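Local coordinates for Thg1-like uncharacterized protein (Bacillus thuringiensis, PDB 4KGM), which binds ATP and magnesium ions in a polymerase palm-like catalytic domain and, being Thg1-like, probably adds nucleotides to tRNA, at residues A52-C57 with W217-E222; G199-K204 with H221-I226. All blocks are in the same frame, centred on the assembly; numbering follows the deposited sequence.

Contact 1 of 2, residues A52-C57 with W217-E222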
loop_
_atom_site.group_PDB
_atom_site.type_symbol
_atom_site.label_atom_id
_atom_site.label_comp_id
_atom_site.label_asym_id
_atom_site.label_seq_id
_atom_site.Cartn_x
_atom_site.Cartn_y
_atom_site.Cartn_z
ATOM N N ALA A 52 11.398 6.859 -32.624
ATOM C CA ALA A 52 10.619 5.679 -32.273
ATOM C C ALA A 52 9.959 5.887 -30.913
ATOM O O ALA A 52 8.857 5.393 -30.662
ATOM C CB ALA A 52 11.500 4.443 -32.257
ATOM N N PHE A 53 10.643 6.621 -30.039
ATOM C CA PHE A 53 10.083 6.998 -28.748
ATOM C C PHE A 53 8.992 8.044 -28.932
ATOM O O PHE A 53 7.982 8.035 -28.227
ATOM C CB PHE A 53 11.168 7.547 -27.821
ATOM C CG PHE A 53 11.917 6.486 -27.065
ATOM C CD1 PHE A 53 11.340 5.859 -25.972
ATOM C CD2 PHE A 53 13.202 6.125 -27.436
ATOM C CE1 PHE A 53 12.025 4.886 -25.273
ATOM C CE2 PHE A 53 13.893 5.154 -26.738
ATOM C CZ PHE A 53 13.304 4.532 -25.657
ATOM N N TRP A 54 9.202 8.946 -29.886
ATOM C CA TRP A 54 8.251 10.020 -30.141
ATOM C C TRP A 54 6.929 9.472 -30.666
ATOM O O TRP A 54 5.861 9.977 -30.327
ATOM C CB TRP A 54 8.839 11.042 -31.116
ATOM C CG TRP A 54 10.098 11.682 -30.614
ATOM C CD1 TRP A 54 10.591 11.638 -29.342
ATOM C CD2 TRP A 54 11.033 12.455 -31.378
ATOM N NE1 TRP A 54 11.771 12.335 -29.266
ATOM C CE2 TRP A 54 12.064 12.848 -30.503
ATOM C CE3 TRP A 54 11.096 12.854 -32.716
ATOM C CZ2 TRP A 54 13.146 13.620 -30.922
ATOM C CZ3 TRP A 54 12.171 13.623 -33.131
ATOM C CH2 TRP A 54 13.180 13.997 -32.236
ATOM N N GLU A 55 7.007 8.433 -31.493
ATOM C CA GLU A 55 5.809 7.767 -31.987
ATOM C C GLU A 55 5.157 6.972 -30.864
ATOM O O GLU A 55 3.937 6.822 -30.820
ATOM C CB GLU A 55 6.141 6.851 -33.165
ATOM C CG GLU A 55 6.461 7.596 -34.445
ATOM C CD GLU A 55 5.314 8.478 -34.901
ATOM O OE1 GLU A 55 4.215 7.941 -35.160
ATOM O OE2 GLU A 55 5.508 9.709 -34.994
ATOM N N THR A 56 5.985 6.465 -29.957
ATOM C CA THR A 56 5.492 5.762 -28.783
ATOM C C THR A 56 4.770 6.745 -27.869
ATOM O O THR A 56 3.681 6.459 -27.368
ATOM C CB THR A 56 6.640 5.082 -28.014
ATOM O OG1 THR A 56 7.270 4.110 -28.857
ATOM C CG2 THR A 56 6.116 4.394 -26.766
ATOM N N CYS A 57 5.380 7.910 -27.674
ATOM C CA CYS A 57 4.802 8.962 -26.845
ATOM C C CYS A 57 3.435 9.412 -27.346
ATOM O O CYS A 57 2.549 9.718 -26.553
ATOM C CB CYS A 57 5.744 10.162 -26.774
ATOM S SG CYS A 57 7.214 9.896 -25.769
ATOM N N TRP A 217 -1.762 14.925 -31.359
ATOM C CA TRP A 217 -0.564 14.960 -30.533
ATOM C C TRP A 217 0.658 15.145 -31.422
ATOM O O TRP A 217 0.833 14.427 -32.406
ATOM C CB TRP A 217 -0.441 13.679 -29.706
ATOM C CG TRP A 217 -1.563 13.493 -28.733
ATOM C CD1 TRP A 217 -2.730 12.820 -28.946
ATOM C CD2 TRP A 217 -1.629 13.994 -27.392
ATOM N NE1 TRP A 217 -3.518 12.866 -27.821
ATOM C CE2 TRP A 217 -2.864 13.581 -26.852
ATOM C CE3 TRP A 217 -0.762 14.747 -26.594
ATOM C CZ2 TRP A 217 -3.254 13.898 -25.553
ATOM C CZ3 TRP A 217 -1.151 15.060 -25.304
ATOM C CH2 TRP A 217 -2.386 14.636 -24.796
ATOM N N SER A 218 1.498 16.114 -31.077
ATOM C CA SER A 218 2.649 16.447 -31.907
ATOM C C SER A 218 3.905 16.660 -31.075
ATOM O O SER A 218 3.830 16.964 -29.885
ATOM C CB SER A 218 2.364 17.700 -32.736
ATOM O OG SER A 218 1.194 17.541 -33.520
ATOM N N VAL A 219 5.059 16.498 -31.711
ATOM C CA VAL A 219 6.330 16.764 -31.056
ATOM C C VAL A 219 6.624 18.255 -31.116
ATOM O O VAL A 219 6.642 18.848 -32.195
ATOM C CB VAL A 219 7.485 16.002 -31.732
ATOM C CG1 VAL A 219 8.795 16.281 -31.010
ATOM C CG2 VAL A 219 7.194 14.512 -31.768
ATOM N N ASP A 220 6.841 18.864 -29.956
ATOM C CA ASP A 220 7.196 20.275 -29.903
ATOM C C ASP A 220 8.701 20.433 -29.726
ATOM O O ASP A 220 9.228 20.262 -28.627
ATOM C CB ASP A 220 6.456 20.984 -28.768
ATOM C CG ASP A 220 6.752 22.472 -28.721
ATOM O OD1 ASP A 220 6.914 23.080 -29.800
ATOM O OD2 ASP A 220 6.828 23.032 -27.607
ATOM N N HIS A 221 9.390 20.756 -30.817
ATOM C CA HIS A 221 10.836 20.943 -30.775
ATOM C C HIS A 221 11.192 22.320 -30.222
ATOM O O HIS A 221 12.362 22.626 -29.992
ATOM C CB HIS A 221 11.447 20.735 -32.161
ATOM C CG HIS A 221 11.284 19.343 -32.687
ATOM N ND1 HIS A 221 12.100 18.302 -32.301
ATOM C CD2 HIS A 221 10.395 18.819 -33.563
ATOM C CE1 HIS A 221 11.723 17.196 -32.917
ATOM N NE2 HIS A 221 10.690 17.483 -33.689
ATOM N N GLU A 222 10.169 23.142 -30.011
ATOM C CA GLU A 222 10.345 24.434 -29.365
ATOM C C GLU A 222 9.973 24.323 -27.889
ATOM O O GLU A 222 9.609 25.313 -27.253
ATOM C CB GLU A 222 9.488 25.501 -30.049
#

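Contact 2 of 2, residues G199-K204 with H221-I226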
loop_
_atom_site.group_PDB
_atom_site.type_symbol
_atom_site.label_atom_id
_atom_site.label_comp_id
_atom_site.label_asym_id
_atom_site.label_seq_id
_atom_site.Cartn_x
_atom_site.Cartn_y
_atom_site.Cartn_z
ATOM N N GLY A 199 15.729 17.142 -23.875
ATOM C CA GLY A 199 14.557 16.372 -24.258
ATOM C C GLY A 199 13.437 17.237 -24.807
ATOM O O GLY A 199 13.582 18.453 -24.919
ATOM N N ILE A 200 12.317 16.608 -25.151
ATOM C CA ILE A 200 11.158 17.340 -25.657
ATOM C C ILE A 200 9.841 16.831 -25.079
ATOM O O ILE A 200 9.794 15.780 -24.440
ATOM C CB ILE A 200 11.084 17.311 -27.201
ATOM C CG1 ILE A 200 11.482 15.933 -27.739
ATOM C CG2 ILE A 200 11.973 18.390 -27.798
ATOM C CD1 ILE A 200 10.367 14.907 -27.718
ATOM N N CYS A 201 8.774 17.585 -25.320
ATOM C CA CYS A 201 7.445 17.200 -24.866
ATOM C C CYS A 201 6.532 16.842 -26.032
ATOM O O CYS A 201 6.806 17.187 -27.182
ATOM C CB CYS A 201 6.808 18.321 -24.041
ATOM S SG CYS A 201 7.410 18.445 -22.349
ATOM N N ILE A 202 5.448 16.141 -25.719
ATOM C CA ILE A 202 4.416 15.820 -26.696
ATOM C C ILE A 202 3.098 16.411 -26.219
ATOM O O ILE A 202 2.571 16.010 -25.183
ATOM C CB ILE A 202 4.245 14.302 -26.856
ATOM C CG1 ILE A 202 5.604 13.633 -27.068
ATOM C CG2 ILE A 202 3.291 13.990 -27.998
ATOM C CD1 ILE A 202 6.333 14.100 -28.296
ATOM N N ILE A 203 2.574 17.374 -26.972
ATOM C CA ILE A 203 1.358 18.077 -26.583
ATOM C C ILE A 203 0.314 18.001 -27.691
ATOM O O ILE A 203 0.655 17.981 -28.872
ATOM C CB ILE A 203 1.652 19.562 -26.250
ATOM C CG1 ILE A 203 2.674 19.665 -25.118
ATOM C CG2 ILE A 203 0.383 20.309 -25.861
ATOM C CD1 ILE A 203 2.774 21.049 -24.520
ATOM N N LYS A 204 -0.956 17.938 -27.305
ATOM C CA LYS A 204 -2.049 18.012 -28.261
ATOM C C LYS A 204 -2.069 19.385 -28.925
ATOM O O LYS A 204 -2.160 20.410 -28.250
ATOM C CB LYS A 204 -3.387 17.746 -27.569
ATOM C CG LYS A 204 -4.594 17.883 -28.483
ATOM C CD LYS A 204 -5.887 17.579 -27.744
ATOM C CE LYS A 204 -5.898 16.155 -27.214
ATOM N NZ LYS A 204 -7.153 15.850 -26.475
ATOM N N HIS A 221 9.390 20.756 -30.817
ATOM C CA HIS A 221 10.836 20.943 -30.775
ATOM C C HIS A 221 11.192 22.320 -30.222
ATOM O O HIS A 221 12.362 22.626 -29.992
ATOM C CB HIS A 221 11.447 20.735 -32.161
ATOM C CG HIS A 221 11.284 19.343 -32.687
ATOM N ND1 HIS A 221 12.100 18.302 -32.301
ATOM C CD2 HIS A 221 10.395 18.819 -33.563
ATOM C CE1 HIS A 221 11.723 17.196 -32.917
ATOM N NE2 HIS A 221 10.690 17.483 -33.689
ATOM N N GLU A 222 10.169 23.142 -30.011
ATOM C CA GLU A 222 10.345 24.434 -29.365
ATOM C C GLU A 222 9.973 24.323 -27.889
ATOM O O GLU A 222 9.609 25.313 -27.253
ATOM C CB GLU A 222 9.488 25.501 -30.049
ATOM N N THR A 223 10.062 23.106 -27.356
ATOM C CA THR A 223 9.791 22.858 -25.945
ATOM C C THR A 223 10.773 23.638 -25.084
ATOM O O THR A 223 11.983 23.417 -25.159
ATOM C CB THR A 223 9.897 21.361 -25.600
ATOM O OG1 THR A 223 8.958 20.617 -26.386
ATOM C CG2 THR A 223 9.608 21.132 -24.126
ATOM N N PRO A 224 10.254 24.555 -24.260
ATOM C CA PRO A 224 11.087 25.463 -23.468
ATOM C C PRO A 224 11.711 24.789 -22.254
ATOM O O PRO A 224 11.389 23.644 -21.936
ATOM C CB PRO A 224 10.089 26.524 -23.006
ATOM C CG PRO A 224 8.799 25.787 -22.910
ATOM C CD PRO A 224 8.815 24.793 -24.040
ATOM N N ILE A 225 12.611 25.505 -21.590
ATOM C CA ILE A 225 13.120 25.074 -20.299
ATOM C C ILE A 225 12.035 25.373 -19.277
ATOM O O ILE A 225 11.697 26.536 -19.049
ATOM C CB ILE A 225 14.407 25.826 -19.921
ATOM C CG1 ILE A 225 15.433 25.734 -21.053
ATOM C CG2 ILE A 225 14.985 25.278 -18.626
ATOM C CD1 ILE A 225 16.723 26.470 -20.770
ATOM N N ILE A 226 11.482 24.322 -18.678
ATOM C CA ILE A 226 10.330 24.459 -17.789
ATOM C C ILE A 226 10.590 25.424 -16.631
ATOM O O ILE A 226 9.698 26.171 -16.224
ATOM C CB ILE A 226 9.876 23.091 -17.234
ATOM C CG1 ILE A 226 9.760 22.064 -18.361
ATOM C CG2 ILE A 226 8.547 23.226 -16.503
ATOM C CD1 ILE A 226 8.698 22.393 -19.381
#

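Contact 1 of 2, residues A52-C57 with W217-E222
W54, V219 and H221 carry this contact, with the indole of W54 reaching from helix 47-63 to meet both partners. Its CG stands anti to the carbonyl carbon (chi1 -60°), which carries the bicycle off the helix toward V219 and H221. There the two rings form an offset edge-to-face pair: the edge of H221 is presented to the indole face, the planes are turned 72° against each other, and the centroid of the six-membered ring lies 5.2 Å from that of the imidazole. Carbon CE1 of H221 does the touching, at 3.6 Å from W54 CH2, and W54 CZ3 lies beside the imidazole edge, in its plane. V219 divides its two branches. CG2 meets the root of the indole, 3.9 Å from W54 CB, whereas CG1, anti to the backbone N (chi1 -179°), lies against both rings, over one face of the indole and 3.5 Å above the imidazole plane of H221, offset toward the rim. This is helix-on-sheet packing within the palm-like domain, whose antiparallel sheet has strand 215-220 at one margin. W54 spans from the helix to that margin, also touching I200 of the neighbouring strand, and W195 and H72 pack against it by their rings. The same helix contributes L49 to the ATP pocket, and the side chain of W54 is about 8 Å from the bound nucleotide. One turn of the helix is secured by T56, whose OG1 donates to A52 O over 2.7 Å; that carbonyl also accepts T56 N.

Contact 2 of 2, residues G199-K204 with H221-I226
The imidazole of H221 is the flat group here, and I200 only skirts it: I200 CG2 comes from the side of one face, the side on which V219 CG1 also lies, but stands out past ND1 and not over the ring. At 4.5 Å from H221 ND1 to I200 CG2, this is a loose van der Waals approach of a methyl to a ring nitrogen. The CB bond of H221 points away from the strand, and I200 meets the base of the histidine, with I200 CG2 4.1 Å from H221 CA. T223 buries more surface here than any other residue. Its hydroxyl OG1 accepts a hydrogen bond from C201 N at 3.2 Å, with an N-H...O angle of 163°, although the position of OG1 is less certain than the rest. I200 crosses this threonine at about a right angle, and I200 CG2 lies 4.0 Å from T223 OG1. The threonine methyl turns to the sulfur: T223 CG2, anti to the backbone N, sits 3.9 Å from C201 SG. The joint lies where the hairpin of strands 200-206 and 215-220 gives way to the loop leading to helix 231-237, and Y232 of that helix packs on both C201 and T223. From T223 onward, the loop backbone is also held by side chains: T223 O accepts from R198, and P224 O from Q148. If OG1 is rightly placed, the T223 hydroxyl accepts the amide of buried C201 and may donate weakly to the D220 carboxylate, a side-chain oxygen standing in for a carbonyl.

Overall arrangement
From the N terminus, the chain passes first through helix 47-63, where residues 52-57 lie. Residues 199-204 later begin strand 200-206. After a connection that is partly unmodelled, strand 215-220 follows, and residues 217-222 close the long loop of contact 1, with 159 residues between its segments. Contact 2 closes soon after at 221-226, spanning only 16 residues. The two loops cross, since contact 2 starts within the first and ends beyond it, and they share H221 and E222. Backbone pairing of S218 with I203 and D220 with C201 joins them. Together they tie a helix, the outermost strand 215-220, its neighbour 200-206 and the loop before helix 231-237.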